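Local atomic coordinates of transcriptional regulator (Streptococcus thermophilus LMD-9, PDB entry 5JUF), a protein that probably activates competence genes as the DNA-binding peptide sensor of the ComRS quorum-sensing system, pairing a helix-turn-helix domain with a tetratricopeptide-type helical domain. Residues 228-233 with 247-252; 256-259 with 263-266. All blocks are in the same frame, centred on the assembly; numbering follows the deposited sequence.

Interaction 1 (228-233 with 247-252); sequences TVVDKA and PSVFVL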
ATOM      1  N   THR A 228     -10.999   1.681  17.593  1.00 40.30           N
ATOM      2  CA  THR A 228      -9.556   1.473  17.505  1.00 41.85           C
ATOM      3  C   THR A 228      -8.993   2.043  16.212  1.00 35.18           C
ATOM      4  O   THR A 228      -7.924   2.661  16.212  1.00 34.43           O
ATOM      5  CB  THR A 228      -9.241  -0.019  17.611  1.00 39.63           C
ATOM      6  OG1 THR A 228      -9.847  -0.536  18.795  1.00 47.60           O
ATOM      7  CG2 THR A 228      -7.733  -0.262  17.654  1.00 37.65           C
ATOM      8  N   VAL A 229      -9.696   1.830  15.096  1.00 30.55           N
ATOM      9  CA  VAL A 229      -9.302   2.420  13.822  1.00 31.21           C
ATOM     10  C   VAL A 229      -9.310   3.944  13.917  1.00 33.74           C
ATOM     11  O   VAL A 229      -8.356   4.617  13.508  1.00 28.53           O
ATOM     12  CB  VAL A 229     -10.236   1.918  12.704  1.00 31.75           C
ATOM     13  CG1 VAL A 229      -9.914   2.584  11.378  1.00 27.31           C
ATOM     14  CG2 VAL A 229     -10.163   0.387  12.598  1.00 34.71           C
ATOM     15  N   VAL A 230     -10.394   4.510  14.457  1.00 32.35           N
ATOM     16  CA  VAL A 230     -10.491   5.962  14.608  1.00 36.13           C
ATOM     17  C   VAL A 230      -9.329   6.501  15.441  1.00 33.43           C
ATOM     18  O   VAL A 230      -8.674   7.481  15.062  1.00 31.89           O
ATOM     19  CB  VAL A 230     -11.846   6.344  15.229  1.00 34.02           C
ATOM     20  CG1 VAL A 230     -11.843   7.819  15.656  1.00 33.82           C
ATOM     21  CG2 VAL A 230     -12.978   6.059  14.242  1.00 32.71           C
ATOM     22  N   ASP A 231      -9.070   5.880  16.598  1.00 29.79           N
ATOM     23  CA  ASP A 231      -8.000   6.347  17.478  1.00 36.15           C
ATOM     24  C   ASP A 231      -6.634   6.255  16.808  1.00 36.76           C
ATOM     25  O   ASP A 231      -5.800   7.157  16.961  1.00 30.76           O
ATOM     26  CB  ASP A 231      -7.998   5.553  18.785  1.00 35.18           C
ATOM     27  CG  ASP A 231      -9.155   5.917  19.687  1.00 52.71           C
ATOM     28  OD1 ASP A 231      -9.714   7.030  19.531  1.00 50.61           O
ATOM     29  OD2 ASP A 231      -9.499   5.091  20.560  1.00 60.96           O
ATOM     30  N   LYS A 232      -6.375   5.175  16.071  1.00 34.07           N
ATOM     31  CA  LYS A 232      -5.071   5.097  15.414  1.00 35.35           C
ATOM     32  C   LYS A 232      -4.942   6.131  14.302  1.00 28.72           C
ATOM     33  O   LYS A 232      -3.853   6.673  14.084  1.00 32.33           O
ATOM     34  CB  LYS A 232      -4.803   3.695  14.863  1.00 37.32           C
ATOM     35  CG  LYS A 232      -3.308   3.461  14.633  1.00 37.76           C
ATOM     36  CD  LYS A 232      -2.989   2.068  14.157  1.00 44.36           C
ATOM     37  CE  LYS A 232      -1.478   1.810  14.162  1.00 38.95           C
ATOM     38  NZ  LYS A 232      -0.891   1.564  15.526  1.00 33.36           N
ATOM     39  N   ALA A 233      -6.030   6.420  13.587  1.00 28.78           N
ATOM     40  CA  ALA A 233      -5.973   7.459  12.564  1.00 28.95           C
ATOM     41  C   ALA A 233      -5.665   8.816  13.193  1.00 31.05           C
ATOM     42  O   ALA A 233      -4.867   9.595  12.656  1.00 28.12           O
ATOM     43  CB  ALA A 233      -7.294   7.505  11.785  1.00 27.33           C
ATOM     44  N   PRO A 247     -10.850  16.378   9.739  1.00 28.51           N
ATOM     45  CA  PRO A 247     -12.317  16.379   9.617  1.00 28.97           C
ATOM     46  C   PRO A 247     -12.865  15.044   9.145  1.00 26.28           C
ATOM     47  O   PRO A 247     -13.908  14.619   9.652  1.00 28.07           O
ATOM     48  CB  PRO A 247     -12.588  17.519   8.616  1.00 35.46           C
ATOM     49  CG  PRO A 247     -11.456  18.479   8.826  1.00 32.71           C
ATOM     50  CD  PRO A 247     -10.255  17.550   9.051  1.00 30.75           C
ATOM     51  N   SER A 248     -12.169  14.344   8.233  1.00 24.92           N
ATOM     52  CA  SER A 248     -12.675  13.062   7.745  1.00 29.93           C
ATOM     53  C   SER A 248     -12.735  12.028   8.862  1.00 28.09           C
ATOM     54  O   SER A 248     -13.592  11.140   8.835  1.00 30.76           O
ATOM     55  CB  SER A 248     -11.825  12.548   6.568  1.00 26.32           C
ATOM     56  OG  SER A 248     -10.535  12.103   6.982  1.00 30.07           O
ATOM     57  N   VAL A 249     -11.869  12.149   9.866  1.00 28.12           N
ATOM     58  CA  VAL A 249     -11.907  11.220  10.988  1.00 30.25           C
ATOM     59  C   VAL A 249     -13.076  11.532  11.908  1.00 31.07           C
ATOM     60  O   VAL A 249     -13.742  10.619  12.405  1.00 32.90           O
ATOM     61  CB  VAL A 249     -10.566  11.241  11.737  1.00 32.08           C
ATOM     62  CG1 VAL A 249     -10.586  10.246  12.906  1.00 33.27           C
ATOM     63  CG2 VAL A 249      -9.429  10.906  10.770  1.00 31.80           C
ATOM     64  N   PHE A 250     -13.336  12.817  12.165  1.00 24.09           N
ATOM     65  CA  PHE A 250     -14.534  13.189  12.911  1.00 29.63           C
ATOM     66  C   PHE A 250     -15.791  12.686  12.209  1.00 32.31           C
ATOM     67  O   PHE A 250     -16.754  12.267  12.863  1.00 31.13           O
ATOM     68  CB  PHE A 250     -14.594  14.708  13.100  1.00 29.62           C
ATOM     69  CG  PHE A 250     -13.682  15.226  14.177  1.00 42.51           C
ATOM     70  CD1 PHE A 250     -13.540  14.543  15.374  1.00 49.07           C
ATOM     71  CD2 PHE A 250     -12.972  16.406  13.993  1.00 47.74           C
ATOM     72  CE1 PHE A 250     -12.704  15.020  16.364  1.00 58.02           C
ATOM     73  CE2 PHE A 250     -12.133  16.892  14.978  1.00 52.80           C
ATOM     74  CZ  PHE A 250     -12.000  16.202  16.168  1.00 59.22           C
ATOM     75  N   VAL A 251     -15.805  12.732  10.874  1.00 27.69           N
ATOM     76  CA  VAL A 251     -16.931  12.160  10.138  1.00 30.35           C
ATOM     77  C   VAL A 251     -17.007  10.647  10.355  1.00 32.48           C
ATOM     78  O   VAL A 251     -18.103  10.082  10.426  1.00 31.75           O
ATOM     79  CB  VAL A 251     -16.837  12.532   8.646  1.00 31.42           C
ATOM     80  CG1 VAL A 251     -17.904  11.803   7.834  1.00 30.24           C
ATOM     81  CG2 VAL A 251     -16.985  14.063   8.464  1.00 29.32           C
ATOM     82  N   LEU A 252     -15.864   9.962  10.490  1.00 30.85           N
ATOM     83  CA  LEU A 252     -15.922   8.532  10.803  1.00 36.03           C
ATOM     84  C   LEU A 252     -16.567   8.289  12.161  1.00 39.54           C
ATOM     85  O   LEU A 252     -17.366   7.361  12.320  1.00 34.08           O
ATOM     86  CB  LEU A 252     -14.529   7.904  10.778  1.00 29.86           C
ATOM     87  CG  LEU A 252     -13.845   7.776   9.420  1.00 31.35           C
ATOM     88  CD1 LEU A 252     -12.455   7.148   9.595  1.00 33.47           C
ATOM     89  CD2 LEU A 252     -14.690   6.983   8.425  1.00 31.54           C
TER
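Two antiparallel helices of the TPR-type helical domain, 226-240 and 246-260, pack through V230 and A233 on one and V249 and L252 on the other. The short segments run at 165° to each other with their axes 10.1 Å apart, and V230 and V249 have the closest pair of CA atoms across the contact. The side-chain contacts here are apolar. The two valines pass alongside each other, pointing opposite ways, and their CG1 methyls touch: V230 CG1 lies 3.9 Å from V249 CG1. V249 has CG1 anti to its own backbone nitrogen (chi1 -179°), which leaves CG2 beside that nitrogen and sends it to the next turn of the partner helix, V249 CG2 lying 4.1 Å from A233 CB. The second methyl of V230 is used too, with V230 CG2 resting 4.2 Å from L252 CB. One branch of each valine thus meets the other valine, while the remaining branch reaches one further residue. All four side chains are buried. Helix 200-219 covers one side of the pair, its F207 against A233 and its M211 and A214 against L252, while V249 also packs on L234 and I237 farther along helix 226-240. F250 and V251 carry the layer on to helix 264-280.

Interaction 2 (256-259 with 263-266); sequences YELL and NKKE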
ATOM      1  N   TYR A 256     -20.014   6.088  13.065  1.00 34.22           N
ATOM      2  CA  TYR A 256     -20.073   5.094  14.132  1.00 39.81           C
ATOM      3  C   TYR A 256     -21.227   5.377  15.083  1.00 43.87           C
ATOM      4  O   TYR A 256     -22.009   4.479  15.409  1.00 40.92           O
ATOM      5  CB  TYR A 256     -18.740   5.059  14.887  1.00 41.15           C
ATOM      6  CG  TYR A 256     -18.761   4.224  16.150  1.00 44.67           C
ATOM      7  CD1 TYR A 256     -18.510   2.851  16.112  1.00 37.80           C
ATOM      8  CD2 TYR A 256     -19.021   4.810  17.386  1.00 47.29           C
ATOM      9  CE1 TYR A 256     -18.528   2.094  17.276  1.00 43.03           C
ATOM     10  CE2 TYR A 256     -19.041   4.064  18.547  1.00 50.23           C
ATOM     11  CZ  TYR A 256     -18.796   2.710  18.487  1.00 50.76           C
ATOM     12  OH  TYR A 256     -18.816   1.978  19.651  1.00 55.54           O
ATOM     13  N   GLU A 257     -21.355   6.631  15.531  1.00 44.74           N
ATOM     14  CA  GLU A 257     -22.455   6.980  16.426  1.00 48.30           C
ATOM     15  C   GLU A 257     -23.802   6.775  15.750  1.00 46.27           C
ATOM     16  O   GLU A 257     -24.753   6.300  16.379  1.00 44.84           O
ATOM     17  CB  GLU A 257     -22.313   8.430  16.905  1.00 43.61           C
ATOM     18  CG  GLU A 257     -21.115   8.674  17.810  1.00 48.60           C
ATOM     19  CD  GLU A 257     -21.255   8.005  19.175  1.00 56.74           C
ATOM     20  OE1 GLU A 257     -22.366   7.539  19.509  1.00 51.71           O
ATOM     21  OE2 GLU A 257     -20.246   7.940  19.909  1.00 61.91           O
ATOM     22  N   LEU A 258     -23.900   7.126  14.465  1.00 46.46           N
ATOM     23  CA  LEU A 258     -25.174   7.087  13.756  1.00 46.51           C
ATOM     24  C   LEU A 258     -25.579   5.666  13.383  1.00 50.86           C
ATOM     25  O   LEU A 258     -26.739   5.279  13.556  1.00 49.98           O
ATOM     26  CB  LEU A 258     -25.087   7.961  12.502  1.00 45.99           C
ATOM     27  CG  LEU A 258     -26.327   8.031  11.608  1.00 48.18           C
ATOM     28  CD1 LEU A 258     -27.475   8.700  12.335  1.00 48.55           C
ATOM     29  CD2 LEU A 258     -26.025   8.757  10.308  1.00 46.22           C
ATOM     30  N   LEU A 259     -24.642   4.875  12.869  1.00 49.26           N
ATOM     31  CA  LEU A 259     -24.966   3.582  12.283  1.00 46.55           C
ATOM     32  C   LEU A 259     -24.854   2.442  13.284  1.00 52.22           C
ATOM     33  O   LEU A 259     -25.654   1.504  13.235  1.00 56.84           O
ATOM     34  CB  LEU A 259     -24.058   3.311  11.081  1.00 41.94           C
ATOM     35  CG  LEU A 259     -24.161   4.342   9.957  1.00 37.85           C
ATOM     36  CD1 LEU A 259     -23.052   4.120   8.945  1.00 40.92           C
ATOM     37  CD2 LEU A 259     -25.516   4.243   9.291  1.00 44.04           C
ATOM     38  N   ASN A 263     -27.087   6.927  17.790  1.00 53.34           N
ATOM     39  CA  ASN A 263     -27.102   8.112  18.637  1.00 53.40           C
ATOM     40  C   ASN A 263     -27.015   9.316  17.702  1.00 52.87           C
ATOM     41  O   ASN A 263     -25.920   9.756  17.343  1.00 48.24           O
ATOM     42  CB  ASN A 263     -25.947   8.068  19.644  1.00 54.62           C
ATOM     43  CG  ASN A 263     -26.037   9.159  20.688  1.00 61.56           C
ATOM     44  OD1 ASN A 263     -26.570  10.238  20.432  1.00 65.68           O
ATOM     45  ND2 ASN A 263     -25.508   8.884  21.874  1.00 62.45           N
ATOM     46  N   LYS A 264     -28.172   9.847  17.295  1.00 54.21           N
ATOM     47  CA  LYS A 264     -28.163  10.926  16.313  1.00 54.02           C
ATOM     48  C   LYS A 264     -27.550  12.198  16.880  1.00 52.05           C
ATOM     49  O   LYS A 264     -26.961  12.984  16.129  1.00 47.11           O
ATOM     50  CB  LYS A 264     -29.577  11.205  15.809  1.00 63.18           C
ATOM     51  CG  LYS A 264     -30.160  10.094  14.961  1.00 67.03           C
ATOM     52  CD  LYS A 264     -31.566  10.444  14.477  1.00 71.05           C
ATOM     53  CE  LYS A 264     -32.204   9.249  13.784  1.00 76.60           C
ATOM     54  NZ  LYS A 264     -33.409   9.611  12.994  1.00 81.16           N
ATOM     55  N   LYS A 265     -27.677  12.415  18.192  1.00 55.98           N
ATOM     56  CA  LYS A 265     -27.144  13.624  18.812  1.00 55.85           C
ATOM     57  C   LYS A 265     -25.622  13.636  18.775  1.00 53.56           C
ATOM     58  O   LYS A 265     -25.007  14.645  18.412  1.00 48.86           O
ATOM     59  CB  LYS A 265     -27.654  13.736  20.253  1.00 60.89           C
ATOM     60  CG  LYS A 265     -26.911  14.738  21.117  1.00 66.51           C
ATOM     61  CD  LYS A 265     -27.231  14.531  22.595  1.00 72.24           C
ATOM     62  CE  LYS A 265     -26.680  15.661  23.451  1.00 75.85           C
ATOM     63  NZ  LYS A 265     -27.352  16.960  23.156  1.00 78.44           N
ATOM     64  N   GLU A 266     -24.995  12.514  19.142  1.00 48.97           N
ATOM     65  CA  GLU A 266     -23.538  12.452  19.121  1.00 53.50           C
ATOM     66  C   GLU A 266     -23.008  12.381  17.698  1.00 50.56           C
ATOM     67  O   GLU A 266     -21.886  12.829  17.431  1.00 49.31           O
ATOM     68  CB  GLU A 266     -23.046  11.254  19.936  1.00 65.27           C
ATOM     69  CG  GLU A 266     -21.904  11.584  20.878  1.00 74.55           C
ATOM     70  CD  GLU A 266     -22.287  12.637  21.904  1.00 88.16           C
ATOM     71  OE1 GLU A 266     -23.453  12.638  22.354  1.00 94.07           O
ATOM     72  OE2 GLU A 266     -21.426  13.472  22.257  1.00 92.54           O
TER
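N263 opens segment 263-266 by linking its backbone to E257 across the turn between helices 246-260 and 264-280. N263 N donates to E257 O over 2.8 Å, almost straight at 176°, although the nitrogen sits above the carbonyl plane. The same residue is the N-cap of the following helix: with chi1 at -171°, its CG swings anti to the backbone nitrogen and N263 OD1 accepts from E266 N at 3.1 Å. N263 CB lies 3.6 Å from E257 OE1, and the two side chains run side by side with the amide and carboxylate planes nearly perpendicular. K264 comes next; its chain is extended beyond CG and runs at a slant across L258, K264 CG meeting L258 CD1 at 4.0 Å. At E266 the contact is made by the aliphatic part, E266 CB approaching E257 CD to 3.8 Å. The two glutamates lie alongside each other, but E257 OE1 and E266 OE1 stay 5.9 Å apart, a spacing that should ease the repulsion if both are charged. Near the surface, this junction continues into helix 264-280, where E257 reaches A267 and N270 and L258 also packs on A267. L258 also touches D297, and K264 touches L299, both just after helix 284-296.

How the interactions relate
Helix 246-260 carries both contacts. Its beginning packs back against helix 226-240 in interaction 1, and its end meets the start of helix 264-280 in interaction 2. Interaction 1 is complete before the chain reaches interaction 2; their centres are 14 Å apart, and their segments adjoin along helix 246-260 but otherwise do not touch. Interaction 1 belongs to the buried interior, whereas interaction 2 lies at the surface, its centre about 31 Å from the centre of the chain. Together they join three successive helices of the ComR tetratricopeptide region, one by apolar side-chain packing and the other at a short connection capped by N263, as expected in a superhelical stack of antiparallel helices.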